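Local coordinates for protein aminoglycoside 3'-phosphotransferase AphA1-IAB (Acinetobacter baumannii, PDB 4GKH) that confers resistance to kanamycin and related aminoglycosides, probably by transferring phosphate from a nucleoside triphosphate to the 3'-hydroxyl of the drug, at residues 37-42 against 60-65; 181-186 against 262-267; 190-195 against 224-229. All blocks are in the same frame, centred on the assembly; numbering follows the deposited sequence.

Contact 1 (37-42 against 60-65); sequences SGATIY and GSVAND. With ACT (acetate ion), chain Q.
The loop that joins the first two strands of the N-terminal lobe meets the helix that follows its third strand where Ala-39 and its two predecessors pack round Val-62. CG1 of Val-62 does most of the touching: it lies 3.6 Å from the backbone N of Ala-39 and 3.9 Å from the Ala-39 CB. This methyl stands anti to the Val-62 backbone N (chi1 180°), the position from which it can lie on the loop backbone. A short, branched apolar residue suits the place, since one methyl can meet both the peptide at Gly-38 and the small CB of Ala-39.

One turn further along the helix, the CB of Asp-65 approaches the CB of Ser-37 at 4.0 Å, so an aliphatic part of each polar residue makes the contact. Ser-37 OG turns back on its own loop, taking a weak bond of 3.3 Å from Ala-39 N. Ser-37 is poorly ordered, consistent with a loosely held bend.

By its place in the protein kinase-like fold this loop probably corresponds to the one that closes over the nucleotide; helix 61-76 packs beside the five-stranded sheet. Strand 40-45, which the loop enters, presents Ile-41 to the bound pyrazolopyrimidine inhibitor and pairs with strand 53-59. Kanamycin lies about 7 Å from the side chain of Ser-37, measured between nearest atoms.

An acetate ion, probably from the crystallisation liquor, sits beside the valine. Its O is 2.7 Å from Gly-38 O, and its OXT is 3.6 Å from Val-62 CB. Lys-59 N also binds the acetate, bringing the end of strand 53-59 into the same small site on the protein surface.

Contact 2 (181-186 against 262-267); sequences KEMHKL and LQFHLM
Met-183, near the end of helix 176-184, and Met-267, within helix 259-269, bring the two backbones together, their CA atoms 6.3 Å apart. Both methionines are selenomethionine, with selenium in place of sulfur. Their long, unbranched chains slide past each other in opposite directions, so each selenium reaches the base of the other residue. Met-183 SE comes within 4.1 Å of Met-267 CB, while the terminal CE of Met-267 is 3.6 Å from Met-183 N and touches Glu-182 CB as well. The bend at the last torsion of Met-267 (chi3 86°) swings CE in against that backbone; a long, unbranched, flexible side chain suits a place where its end must bend to lie on a helix backbone.

Met-183 also crosses Phe-264. Its CG is 3.8 Å from Phe-264 CD1, and its selenium lies 4.8 Å from the centroid of the Phe-264 ring in an oblique Met-aromatic contact, 37° off the ring normal. Leu-186 completes the apolar group through one branch: CD1 approaches Phe-264 CA at 3.6 Å and Met-267 SE at 3.7 Å, and lies at the edge of the phenyl ring near its plane. At the border the chemistry becomes polar, as Lys-185 NZ forms a salt bridge of 2.7 Å with Glu-182 OE1, meeting the carboxylate on its syn side but tilted out of the carboxylate plane.

Within the C-terminal lobe the interface extends to helix 146-158, whose Leu-150 touches both Met-183 and Phe-264, while Phe-189 meets the Phe-264 ring edge-to-face. His-265 and Leu-266 face instead toward helix 227-237; helix 259-269 thus lies between that helix and helix 176-184, and it ends at Asp-269, which with Glu-270 belongs to the kanamycin pocket.

Contact 3 (190-195 against 224-229); sequences SPDSVV and ADRYQD
Val-194 and Ala-224 form the hydrogen-bonded pair of a short two-stranded antiparallel sheet in the C-terminal lobe, whose first strand runs straight toward the loop that holds Asp-199, probably the proton acceptor. Two backbone bonds join them, Val-194 N to Ala-224 O at 2.9 Å and Ala-224 N to Val-194 O at 3.1 Å. Beyond the neighbouring non-hydrogen-bonded pair, Ser-193 with Asp-225, Arg-226 N continues the backbone bonding to Asp-192 O.

Charge reinforces the strand end. Arg-226 grips the Asp-192 carboxylate side-on with two nitrogens, NE to OD2 at 2.7 Å and NH2 to OD1 at 2.9 Å. The carboxylate and guanidinium planes stand 61° apart, and both nitrogens approach from above the carboxylate plane. An arginine suits the place because its remaining nitrogen, NH1, can still bind Tyr-252 OH.

Both oxygens of Asp-225 accept backbone N-H groups. OD2 accepts a nearly straight bond from Asp-192 N (2.7 Å, 176°) on the anti side, tilted out of the carboxylate plane, and forms a salt bridge with Lys-261 of helix 259-269; OD1 accepts from Tyr-227 N at 2.8 Å, a capping bond at the turn that leads into helix 227-237. Further on, the Asp-229 carboxylate takes bonds from His-133, from His-197 N and from Gly-198 N, tying helix 227-237 to the chain just before Asp-199.

Val-194 adds van der Waals packing and crosses the arginine at about a right angle: CG2 lies against Arg-226 CA, and CG1 sits over one face of the guanidinium, offset toward its rim, 3.6 Å from NH2.

Contact 1 belongs to the N-terminal lobe and is a thin surface contact, whereas contacts 2 and 3 lie together in the C-terminal lobe and are partly buried. Their centres are about 26 to 28 Å from that of contact 1, but only 15 Å from each other. Contacts 2 and 3 touch directly, His-265 of helix 259-269 packing on Tyr-227 and Gln-228, and along the chain contact 3 is nested within the loop that contact 2 closes. The chemistry differs accordingly: loop-to-helix packing, chiefly on one methyl, in contact 1, apolar side-chain packing at a partly buried interface in contact 2, and strand pairing with an ion pair in contact 3.

Contact 1 (37-42 against 60-65)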
ATOM      1  N   SER A  37       5.034   6.568  -2.986  1.00 73.94           N
ATOM      2  CA  SER A  37       5.032   7.959  -3.440  1.00 63.21           C
ATOM      3  C   SER A  37       6.255   8.239  -4.311  1.00 84.28           C
ATOM      4  O   SER A  37       7.032   7.331  -4.615  1.00 93.52           O
ATOM      5  CB  SER A  37       5.005   8.920  -2.244  1.00 84.02           C
ATOM      6  OG  SER A  37       6.169   8.782  -1.441  1.00 57.38           O
ATOM      7  N   GLY A  38       6.423   9.493  -4.716  1.00 75.03           N
ATOM      8  CA  GLY A  38       7.598   9.882  -5.477  1.00 47.88           C
ATOM      9  C   GLY A  38       8.766  10.235  -4.565  1.00 38.76           C
ATOM     10  O   GLY A  38       9.668  10.983  -4.954  1.00 48.87           O
ATOM     11  N   ALA A  39       8.738   9.727  -3.335  1.00 41.55           N
ATOM     12  CA  ALA A  39       9.826   9.988  -2.398  1.00 36.38           C
ATOM     13  C   ALA A  39      11.133   9.383  -2.900  1.00 43.79           C
ATOM     14  O   ALA A  39      11.125   8.434  -3.684  1.00 44.21           O
ATOM     15  CB  ALA A  39       9.487   9.455  -1.022  1.00 42.85           C
ATOM     16  N   THR A  40      12.259   9.944  -2.475  1.00 30.00           N
ATOM     17  CA  THR A  40      13.533   9.278  -2.726  1.00 33.94           C
ATOM     18  C   THR A  40      13.768   8.281  -1.604  1.00 35.82           C
ATOM     19  O   THR A  40      13.632   8.615  -0.435  1.00 34.92           O
ATOM     20  CB  THR A  40      14.694  10.265  -2.825  1.00 37.32           C
ATOM     21  OG1 THR A  40      14.463  11.154  -3.922  1.00 36.50           O
ATOM     22  CG2 THR A  40      15.996   9.525  -3.085  1.00 41.31           C
ATOM     23  N   ILE A  41      14.075   7.043  -1.959  1.00 34.05           N
ATOM     24  CA  ILE A  41      14.257   5.999  -0.944  1.00 29.95           C
ATOM     25  C   ILE A  41      15.712   5.567  -0.882  1.00 41.06           C
ATOM     26  O   ILE A  41      16.290   5.175  -1.893  1.00 33.07           O
ATOM     27  CB  ILE A  41      13.369   4.795  -1.258  1.00 34.25           C
ATOM     28  CG1 ILE A  41      11.902   5.219  -1.140  1.00 45.92           C
ATOM     29  CG2 ILE A  41      13.673   3.635  -0.301  1.00 34.24           C
ATOM     30  CD1 ILE A  41      10.944   4.210  -1.665  1.00 58.92           C
ATOM     31  N   TYR A  42      16.301   5.654   0.308  1.00 32.77           N
ATOM     32  CA  TYR A  42      17.666   5.197   0.528  1.00 29.38           C
ATOM     33  C   TYR A  42      17.676   3.935   1.394  1.00 39.86           C
ATOM     34  O   TYR A  42      16.903   3.817   2.350  1.00 29.59           O
ATOM     35  CB  TYR A  42      18.492   6.294   1.204  1.00 27.38           C
ATOM     36  CG  TYR A  42      18.596   7.585   0.408  1.00 32.71           C
ATOM     37  CD1 TYR A  42      19.500   7.703  -0.649  1.00 33.15           C
ATOM     38  CD2 TYR A  42      17.791   8.682   0.708  1.00 37.36           C
ATOM     39  CE1 TYR A  42      19.596   8.889  -1.383  1.00 35.95           C
ATOM     40  CE2 TYR A  42      17.887   9.884  -0.023  1.00 37.55           C
ATOM     41  CZ  TYR A  42      18.784   9.968  -1.066  1.00 35.63           C
ATOM     42  OH  TYR A  42      18.889  11.136  -1.798  1.00 36.38           O
ATOM     43  N   GLY A  60       9.028  19.155  -1.306  1.00 31.52           N
ATOM     44  CA  GLY A  60       7.847  19.838  -1.823  1.00 36.94           C
ATOM     45  C   GLY A  60       6.548  19.108  -1.493  1.00 40.75           C
ATOM     46  O   GLY A  60       6.298  18.781  -0.335  1.00 37.37           O
ATOM     47  N   SER A  61       5.711  18.856  -2.502  1.00 34.54           N
ATOM     48  CA  SER A  61       4.436  18.168  -2.285  1.00 34.41           C
ATOM     49  C   SER A  61       4.673  16.804  -1.633  1.00 34.05           C
ATOM     50  O   SER A  61       3.910  16.372  -0.778  1.00 33.87           O
ATOM     51  CB  SER A  61       3.700  17.965  -3.615  1.00 32.18           C
ATOM     52  OG  SER A  61       3.300  19.195  -4.176  1.00 37.14           O
ATOM     53  N   VAL A  62       5.755  16.143  -2.026  1.00 30.13           N
ATOM     54  CA  VAL A  62       6.057  14.801  -1.538  1.00 33.72           C
ATOM     55  C   VAL A  62       6.406  14.787  -0.044  1.00 38.03           C
ATOM     56  O   VAL A  62       6.260  13.768   0.636  1.00 33.11           O
ATOM     57  CB  VAL A  62       7.159  14.142  -2.398  1.00 30.42           C
ATOM     58  CG1 VAL A  62       7.491  12.743  -1.892  1.00 34.02           C
ATOM     59  CG2 VAL A  62       6.702  14.070  -3.840  1.00 33.13           C
ATOM     60  N   ALA A  63       6.821  15.933   0.483  1.00 32.47           N
ATOM     61  CA  ALA A  63       7.013  16.045   1.925  1.00 36.27           C
ATOM     62  C   ALA A  63       5.738  15.687   2.666  1.00 27.08           C
ATOM     63  O   ALA A  63       5.783  15.047   3.714  1.00 31.15           O
ATOM     64  CB  ALA A  63       7.472  17.452   2.312  1.00 33.61           C
ATOM     65  N   ASN A  64       4.594  16.104   2.130  1.00 28.39           N
ATOM     66  CA  ASN A  64       3.316  15.782   2.767  1.00 30.57           C
ATOM     67  C   ASN A  64       3.030  14.279   2.759  1.00 35.75           C
ATOM     68  O   ASN A  64       2.555  13.715   3.755  1.00 32.33           O
ATOM     69  CB  ASN A  64       2.184  16.547   2.092  1.00 31.40           C
ATOM     70  CG  ASN A  64       2.345  18.039   2.248  1.00 49.25           C
ATOM     71  OD1 ASN A  64       2.762  18.507   3.303  1.00 35.81           O
ATOM     72  ND2 ASN A  64       2.058  18.789   1.195  1.00 50.42           N
ATOM     73  N   ASP A  65       3.339  13.631   1.643  1.00 33.54           N
ATOM     74  CA  ASP A  65       3.136  12.185   1.536  1.00 28.28           C
ATOM     75  C   ASP A  65       3.959  11.423   2.562  1.00 33.03           C
ATOM     76  O   ASP A  65       3.469  10.484   3.192  1.00 31.13           O
ATOM     77  CB  ASP A  65       3.482  11.706   0.124  1.00 36.26           C
ATOM     78  CG  ASP A  65       2.532  12.263  -0.931  1.00 46.43           C
ATOM     79  OD1 ASP A  65       1.303  12.250  -0.710  1.00 57.80           O
ATOM     80  OD2 ASP A  65       3.018  12.726  -1.979  1.00 51.97           O
TER
HETATM   81  C   ACT Q 306      11.736  13.545  -3.492  1.00 47.71           C
HETATM   82  O   ACT Q 306      11.665  12.795  -4.490  1.00 86.27           O
HETATM   83  OXT ACT Q 306      10.668  14.139  -3.188  1.00 40.40           O
HETATM   84  CH3 ACT Q 306      13.023  13.718  -2.727  1.00 36.58           C

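Contact 2 (181-186 against 262-267)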
ATOM      1  N   LYS A 181     -15.067   9.493 -16.057  1.00 35.64           N
ATOM      2  CA  LYS A 181     -16.499   9.482 -16.356  1.00 39.47           C
ATOM      3  C   LYS A 181     -17.141   8.115 -16.130  1.00 53.68           C
ATOM      4  O   LYS A 181     -18.217   8.023 -15.549  1.00 41.60           O
ATOM      5  CB  LYS A 181     -16.769   9.944 -17.791  1.00 42.77           C
ATOM      6  CG  LYS A 181     -16.530  11.428 -18.014  1.00 70.59           C
ATOM      7  CD  LYS A 181     -17.087  11.892 -19.353  1.00 73.24           C
ATOM      8  CE  LYS A 181     -17.984  13.113 -19.192  1.00 88.64           C
ATOM      9  NZ  LYS A 181     -17.264  14.293 -18.634  1.00 77.46           N
ATOM     10  N   GLU A 182     -16.481   7.061 -16.604  1.00 39.69           N
ATOM     11  CA  GLU A 182     -17.024   5.711 -16.504  1.00 55.68           C
ATOM     12  C   GLU A 182     -17.118   5.277 -15.056  1.00 40.78           C
ATOM     13  O   GLU A 182     -18.051   4.595 -14.659  1.00 44.39           O
ATOM     14  CB  GLU A 182     -16.152   4.729 -17.284  1.00 40.60           C
ATOM     15  CG  GLU A 182     -16.232   4.932 -18.786  1.00 62.02           C
ATOM     16  CD  GLU A 182     -17.528   4.409 -19.357  1.00 80.57           C
ATOM     17  OE1 GLU A 182     -18.309   5.212 -19.912  1.00 86.75           O
ATOM     18  OE2 GLU A 182     -17.761   3.186 -19.242  1.00 58.40           O
HETATM   19  N   MSE A 183     -16.133   5.679 -14.273  1.00 37.22           N
HETATM   20  CA  MSE A 183     -16.095   5.322 -12.870  1.00 35.89           C
HETATM   21  C   MSE A 183     -17.332   5.848 -12.140  1.00 37.71           C
HETATM   22  O   MSE A 183     -17.849   5.191 -11.246  1.00 37.33           O
HETATM   23  CB  MSE A 183     -14.818   5.856 -12.219  1.00 29.84           C
HETATM   24  CG  MSE A 183     -14.672   5.456 -10.761  1.00 37.74           C
HETATM   25 SE   MSE A 183     -12.970   5.918  -9.966  0.67 32.95          SE
HETATM   26  CE  MSE A 183     -12.973   7.835 -10.378  1.00 34.36           C
ATOM     27  N   HIS A 184     -17.816   7.029 -12.519  1.00 39.62           N
ATOM     28  CA  HIS A 184     -18.947   7.611 -11.793  1.00 45.45           C
ATOM     29  C   HIS A 184     -20.288   6.928 -12.076  1.00 49.26           C
ATOM     30  O   HIS A 184     -21.234   7.059 -11.304  1.00 56.95           O
ATOM     31  CB  HIS A 184     -19.005   9.136 -11.966  1.00 43.15           C
ATOM     32  CG  HIS A 184     -17.976   9.852 -11.148  1.00 48.83           C
ATOM     33  ND1 HIS A 184     -16.643   9.886 -11.499  1.00 41.73           N
ATOM     34  CD2 HIS A 184     -18.071  10.505  -9.965  1.00 39.97           C
ATOM     35  CE1 HIS A 184     -15.963  10.543 -10.576  1.00 40.90           C
ATOM     36  NE2 HIS A 184     -16.806  10.934  -9.636  1.00 38.76           N
ATOM     37  N   LYS A 185     -20.343   6.154 -13.156  1.00 46.14           N
ATOM     38  CA  LYS A 185     -21.535   5.367 -13.471  1.00 47.71           C
ATOM     39  C   LYS A 185     -21.808   4.184 -12.523  1.00 67.60           C
ATOM     40  O   LYS A 185     -22.927   3.676 -12.473  1.00 50.14           O
ATOM     41  CB  LYS A 185     -21.498   4.922 -14.934  1.00 51.36           C
ATOM     42  CG  LYS A 185     -21.463   6.104 -15.886  1.00 56.52           C
ATOM     43  CD  LYS A 185     -21.091   5.705 -17.299  1.00 76.87           C
ATOM     44  CE  LYS A 185     -20.994   6.936 -18.192  1.00 74.64           C
ATOM     45  NZ  LYS A 185     -20.619   6.589 -19.591  1.00 83.24           N
ATOM     46  N   LEU A 186     -20.800   3.767 -11.761  1.00 45.34           N
ATOM     47  CA  LEU A 186     -20.960   2.691 -10.782  1.00 45.51           C
ATOM     48  C   LEU A 186     -21.574   3.164  -9.454  1.00 79.26           C
ATOM     49  O   LEU A 186     -22.197   2.381  -8.729  1.00 77.23           O
ATOM     50  CB  LEU A 186     -19.596   2.045 -10.507  1.00 49.97           C
ATOM     51  CG  LEU A 186     -18.731   1.698 -11.723  1.00 56.16           C
ATOM     52  CD1 LEU A 186     -17.286   1.480 -11.306  1.00 61.56           C
ATOM     53  CD2 LEU A 186     -19.257   0.475 -12.456  1.00 50.93           C
ATOM     54  N   LEU A 262     -15.754  -4.081  -6.545  1.00 36.92           N
ATOM     55  CA  LEU A 262     -14.442  -4.473  -7.039  1.00 27.70           C
ATOM     56  C   LEU A 262     -14.011  -3.518  -8.169  1.00 33.31           C
ATOM     57  O   LEU A 262     -12.916  -2.933  -8.142  1.00 33.94           O
ATOM     58  CB  LEU A 262     -14.504  -5.916  -7.559  1.00 34.36           C
ATOM     59  CG  LEU A 262     -13.219  -6.579  -8.056  1.00 43.41           C
ATOM     60  CD1 LEU A 262     -12.141  -6.485  -7.017  1.00 35.20           C
ATOM     61  CD2 LEU A 262     -13.484  -8.047  -8.416  1.00 51.61           C
ATOM     62  N   GLN A 263     -14.894  -3.349  -9.140  1.00 36.38           N
ATOM     63  CA  GLN A 263     -14.594  -2.538 -10.315  1.00 30.40           C
ATOM     64  C   GLN A 263     -14.367  -1.089  -9.910  1.00 33.76           C
ATOM     65  O   GLN A 263     -13.417  -0.442 -10.373  1.00 36.82           O
ATOM     66  CB  GLN A 263     -15.746  -2.630 -11.313  1.00 39.72           C
ATOM     67  CG  GLN A 263     -15.575  -1.753 -12.532  1.00 53.41           C
ATOM     68  CD  GLN A 263     -14.709  -2.390 -13.598  1.00 83.35           C
ATOM     69  OE1 GLN A 263     -13.806  -3.178 -13.303  1.00 61.67           O
ATOM     70  NE2 GLN A 263     -14.988  -2.058 -14.856  1.00 90.27           N
ATOM     71  N   PHE A 264     -15.227  -0.574  -9.037  1.00 29.39           N
ATOM     72  CA  PHE A 264     -15.020   0.782  -8.557  1.00 29.71           C
ATOM     73  C   PHE A 264     -13.618   1.011  -7.989  1.00 38.32           C
ATOM     74  O   PHE A 264     -12.952   1.984  -8.342  1.00 30.32           O
ATOM     75  CB  PHE A 264     -16.083   1.244  -7.548  1.00 32.58           C
ATOM     76  CG  PHE A 264     -15.765   2.590  -6.953  1.00 29.13           C
ATOM     77  CD1 PHE A 264     -16.091   3.750  -7.641  1.00 35.03           C
ATOM     78  CD2 PHE A 264     -15.073   2.689  -5.745  1.00 33.36           C
ATOM     79  CE1 PHE A 264     -15.783   5.001  -7.111  1.00 30.37           C
ATOM     80  CE2 PHE A 264     -14.745   3.936  -5.221  1.00 38.45           C
ATOM     81  CZ  PHE A 264     -15.104   5.090  -5.910  1.00 34.47           C
ATOM     82  N   HIS A 265     -13.161   0.127  -7.113  1.00 32.36           N
ATOM     83  CA  HIS A 265     -11.884   0.344  -6.458  1.00 26.93           C
ATOM     84  C   HIS A 265     -10.685   0.147  -7.377  1.00 29.44           C
ATOM     85  O   HIS A 265      -9.661   0.819  -7.219  1.00 33.46           O
ATOM     86  CB  HIS A 265     -11.769  -0.491  -5.171  1.00 32.95           C
ATOM     87  CG  HIS A 265     -12.639   0.016  -4.061  1.00 29.97           C
ATOM     88  ND1 HIS A 265     -13.937  -0.418  -3.874  1.00 28.95           N
ATOM     89  CD2 HIS A 265     -12.421   0.969  -3.123  1.00 36.49           C
ATOM     90  CE1 HIS A 265     -14.467   0.223  -2.846  1.00 38.03           C
ATOM     91  NE2 HIS A 265     -13.568   1.070  -2.372  1.00 35.97           N
ATOM     92  N   LEU A 266     -10.823  -0.755  -8.346  1.00 33.41           N
ATOM     93  CA  LEU A 266      -9.811  -0.926  -9.390  1.00 28.12           C
ATOM     94  C   LEU A 266      -9.695   0.356 -10.211  1.00 32.53           C
ATOM     95  O   LEU A 266      -8.601   0.826 -10.523  1.00 33.53           O
ATOM     96  CB  LEU A 266     -10.208  -2.069 -10.317  1.00 26.46           C
ATOM     97  CG  LEU A 266     -10.106  -3.461  -9.692  1.00 41.90           C
ATOM     98  CD1 LEU A 266     -10.707  -4.508 -10.616  1.00 41.87           C
ATOM     99  CD2 LEU A 266      -8.654  -3.755  -9.407  1.00 45.19           C
HETATM  100  N   MSE A 267     -10.837   0.915 -10.571  1.00 29.81           N
HETATM  101  CA  MSE A 267     -10.819   2.131 -11.364  1.00 31.21           C
HETATM  102  C   MSE A 267     -10.242   3.295 -10.550  1.00 31.35           C
HETATM  103  O   MSE A 267      -9.470   4.105 -11.062  1.00 32.19           O
HETATM  104  CB  MSE A 267     -12.214   2.435 -11.905  1.00 30.69           C
HETATM  105  CG  MSE A 267     -12.697   1.416 -12.941  1.00 30.86           C
HETATM  106 SE   MSE A 267     -14.408   1.883 -13.674  0.64 37.74          SE
HETATM  107  CE  MSE A 267     -13.787   3.053 -15.078  1.00 36.75           C
TER

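Contact 3 (190-195 against 224-229)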
ATOM      1  N   SER A 190     -23.402   1.753  -0.434  1.00 50.51           N
ATOM      2  CA  SER A 190     -23.144   1.974   0.988  1.00 73.09           C
ATOM      3  C   SER A 190     -21.840   1.298   1.377  1.00 43.53           C
ATOM      4  O   SER A 190     -21.667   0.101   1.156  1.00 40.87           O
ATOM      5  CB  SER A 190     -24.296   1.453   1.849  1.00 58.09           C
ATOM      6  OG  SER A 190     -24.514   0.075   1.613  1.00 72.21           O
ATOM      7  N   PRO A 191     -20.906   2.067   1.947  1.00 43.61           N
ATOM      8  CA  PRO A 191     -19.610   1.483   2.300  1.00 52.47           C
ATOM      9  C   PRO A 191     -19.728   0.480   3.439  1.00 44.07           C
ATOM     10  O   PRO A 191     -20.569   0.618   4.320  1.00 43.10           O
ATOM     11  CB  PRO A 191     -18.793   2.695   2.752  1.00 52.76           C
ATOM     12  CG  PRO A 191     -19.813   3.643   3.265  1.00 41.97           C
ATOM     13  CD  PRO A 191     -21.002   3.479   2.355  1.00 45.89           C
ATOM     14  N   ASP A 192     -18.888  -0.542   3.378  1.00 44.03           N
ATOM     15  CA  ASP A 192     -18.722  -1.518   4.442  1.00 36.31           C
ATOM     16  C   ASP A 192     -17.356  -1.147   5.018  1.00 35.69           C
ATOM     17  O   ASP A 192     -16.323  -1.661   4.573  1.00 33.94           O
ATOM     18  CB  ASP A 192     -18.695  -2.911   3.820  1.00 39.74           C
ATOM     19  CG  ASP A 192     -18.607  -4.009   4.839  1.00 64.66           C
ATOM     20  OD1 ASP A 192     -18.467  -3.703   6.041  1.00 50.31           O
ATOM     21  OD2 ASP A 192     -18.665  -5.186   4.425  1.00 55.73           O
ATOM     22  N   SER A 193     -17.355  -0.209   5.966  1.00 37.64           N
ATOM     23  CA  SER A 193     -16.123   0.486   6.366  1.00 32.06           C
ATOM     24  C   SER A 193     -15.295  -0.292   7.370  1.00 34.25           C
ATOM     25  O   SER A 193     -15.818  -0.790   8.360  1.00 31.51           O
ATOM     26  CB  SER A 193     -16.449   1.863   6.950  1.00 43.40           C
ATOM     27  OG  SER A 193     -17.170   2.656   6.026  1.00 39.88           O
ATOM     28  N   VAL A 194     -13.994  -0.368   7.115  1.00 30.17           N
ATOM     29  CA  VAL A 194     -13.072  -1.038   8.016  1.00 26.16           C
ATOM     30  C   VAL A 194     -11.787  -0.239   7.982  1.00 34.51           C
ATOM     31  O   VAL A 194     -11.638   0.662   7.157  1.00 29.41           O
ATOM     32  CB  VAL A 194     -12.749  -2.459   7.527  1.00 27.73           C
ATOM     33  CG1 VAL A 194     -14.026  -3.332   7.500  1.00 31.20           C
ATOM     34  CG2 VAL A 194     -12.101  -2.391   6.152  1.00 28.69           C
ATOM     35  N   VAL A 195     -10.851  -0.563   8.863  1.00 29.95           N
ATOM     36  CA  VAL A 195      -9.511   0.016   8.752  1.00 26.52           C
ATOM     37  C   VAL A 195      -8.796  -0.596   7.541  1.00 33.47           C
ATOM     38  O   VAL A 195      -8.629  -1.822   7.468  1.00 32.75           O
ATOM     39  CB  VAL A 195      -8.667  -0.256  10.033  1.00 32.67           C
ATOM     40  CG1 VAL A 195      -7.266   0.317   9.862  1.00 26.51           C
ATOM     41  CG2 VAL A 195      -9.354   0.338  11.291  1.00 28.61           C
ATOM     42  N   ALA A 224     -12.010   3.046   5.219  1.00 31.23           N
ATOM     43  CA  ALA A 224     -12.524   2.977   3.845  1.00 25.93           C
ATOM     44  C   ALA A 224     -13.305   1.672   3.656  1.00 35.03           C
ATOM     45  O   ALA A 224     -13.391   0.847   4.572  1.00 28.93           O
ATOM     46  CB  ALA A 224     -11.379   3.080   2.849  1.00 27.29           C
ATOM     47  N   ASP A 225     -13.898   1.476   2.483  1.00 32.36           N
ATOM     48  CA  ASP A 225     -14.620   0.220   2.235  1.00 31.47           C
ATOM     49  C   ASP A 225     -13.601  -0.927   2.189  1.00 28.62           C
ATOM     50  O   ASP A 225     -12.488  -0.731   1.709  1.00 30.12           O
ATOM     51  CB  ASP A 225     -15.404   0.300   0.916  1.00 30.05           C
ATOM     52  CG  ASP A 225     -16.270  -0.920   0.683  1.00 34.78           C
ATOM     53  OD1 ASP A 225     -15.755  -1.915   0.128  1.00 39.04           O
ATOM     54  OD2 ASP A 225     -17.457  -0.888   1.068  1.00 37.36           O
ATOM     55  N   ARG A 226     -13.974  -2.122   2.660  1.00 31.68           N
ATOM     56  CA  ARG A 226     -13.016  -3.243   2.661  1.00 26.98           C
ATOM     57  C   ARG A 226     -12.507  -3.599   1.252  1.00 33.04           C
ATOM     58  O   ARG A 226     -11.409  -4.127   1.098  1.00 29.78           O
ATOM     59  CB  ARG A 226     -13.583  -4.479   3.385  1.00 29.06           C
ATOM     60  CG  ARG A 226     -14.796  -5.121   2.740  1.00 34.11           C
ATOM     61  CD  ARG A 226     -15.316  -6.328   3.554  1.00 39.07           C
ATOM     62  NE  ARG A 226     -16.118  -5.938   4.711  1.00 42.36           N
ATOM     63  CZ  ARG A 226     -15.809  -6.206   5.980  1.00 56.22           C
ATOM     64  NH1 ARG A 226     -14.710  -6.877   6.287  1.00 40.56           N
ATOM     65  NH2 ARG A 226     -16.608  -5.801   6.957  1.00 41.92           N
ATOM     66  N   TYR A 227     -13.285  -3.287   0.219  1.00 33.18           N
ATOM     67  CA  TYR A 227     -12.847  -3.577  -1.153  1.00 28.59           C
ATOM     68  C   TYR A 227     -11.681  -2.698  -1.644  1.00 33.62           C
ATOM     69  O   TYR A 227     -11.083  -2.973  -2.686  1.00 30.18           O
ATOM     70  CB  TYR A 227     -14.029  -3.529  -2.133  1.00 28.65           C
ATOM     71  CG  TYR A 227     -14.849  -4.804  -2.148  1.00 28.73           C
ATOM     72  CD1 TYR A 227     -15.693  -5.127  -1.088  1.00 36.77           C
ATOM     73  CD2 TYR A 227     -14.787  -5.680  -3.232  1.00 29.96           C
ATOM     74  CE1 TYR A 227     -16.440  -6.300  -1.091  1.00 36.72           C
ATOM     75  CE2 TYR A 227     -15.533  -6.851  -3.248  1.00 31.01           C
ATOM     76  CZ  TYR A 227     -16.362  -7.153  -2.177  1.00 35.08           C
ATOM     77  OH  TYR A 227     -17.109  -8.314  -2.204  1.00 35.89           O
ATOM     78  N   GLN A 228     -11.345  -1.645  -0.903  1.00 29.06           N
ATOM     79  CA  GLN A 228     -10.138  -0.885  -1.233  1.00 29.03           C
ATOM     80  C   GLN A 228      -8.911  -1.789  -1.201  1.00 37.49           C
ATOM     81  O   GLN A 228      -8.023  -1.680  -2.042  1.00 33.07           O
ATOM     82  CB  GLN A 228      -9.919   0.277  -0.252  1.00 30.00           C
ATOM     83  CG  GLN A 228      -8.531   0.940  -0.400  1.00 32.58           C
ATOM     84  CD  GLN A 228      -8.322   1.561  -1.779  1.00 33.79           C
ATOM     85  OE1 GLN A 228      -9.285   1.900  -2.467  1.00 32.96           O
ATOM     86  NE2 GLN A 228      -7.056   1.708  -2.191  1.00 31.27           N
ATOM     87  N   ASP A 229      -8.862  -2.686  -0.224  1.00 29.40           N
ATOM     88  CA  ASP A 229      -7.714  -3.580  -0.087  1.00 25.11           C
ATOM     89  C   ASP A 229      -7.905  -4.837  -0.916  1.00 30.42           C
ATOM     90  O   ASP A 229      -6.968  -5.317  -1.556  1.00 31.23           O
ATOM     91  CB  ASP A 229      -7.472  -3.937   1.395  1.00 25.97           C
ATOM     92  CG  ASP A 229      -6.950  -2.728   2.216  1.00 31.51           C
ATOM     93  OD1 ASP A 229      -6.345  -1.800   1.612  1.00 29.01           O
ATOM     94  OD2 ASP A 229      -7.149  -2.722   3.457  1.00 31.25           O
TER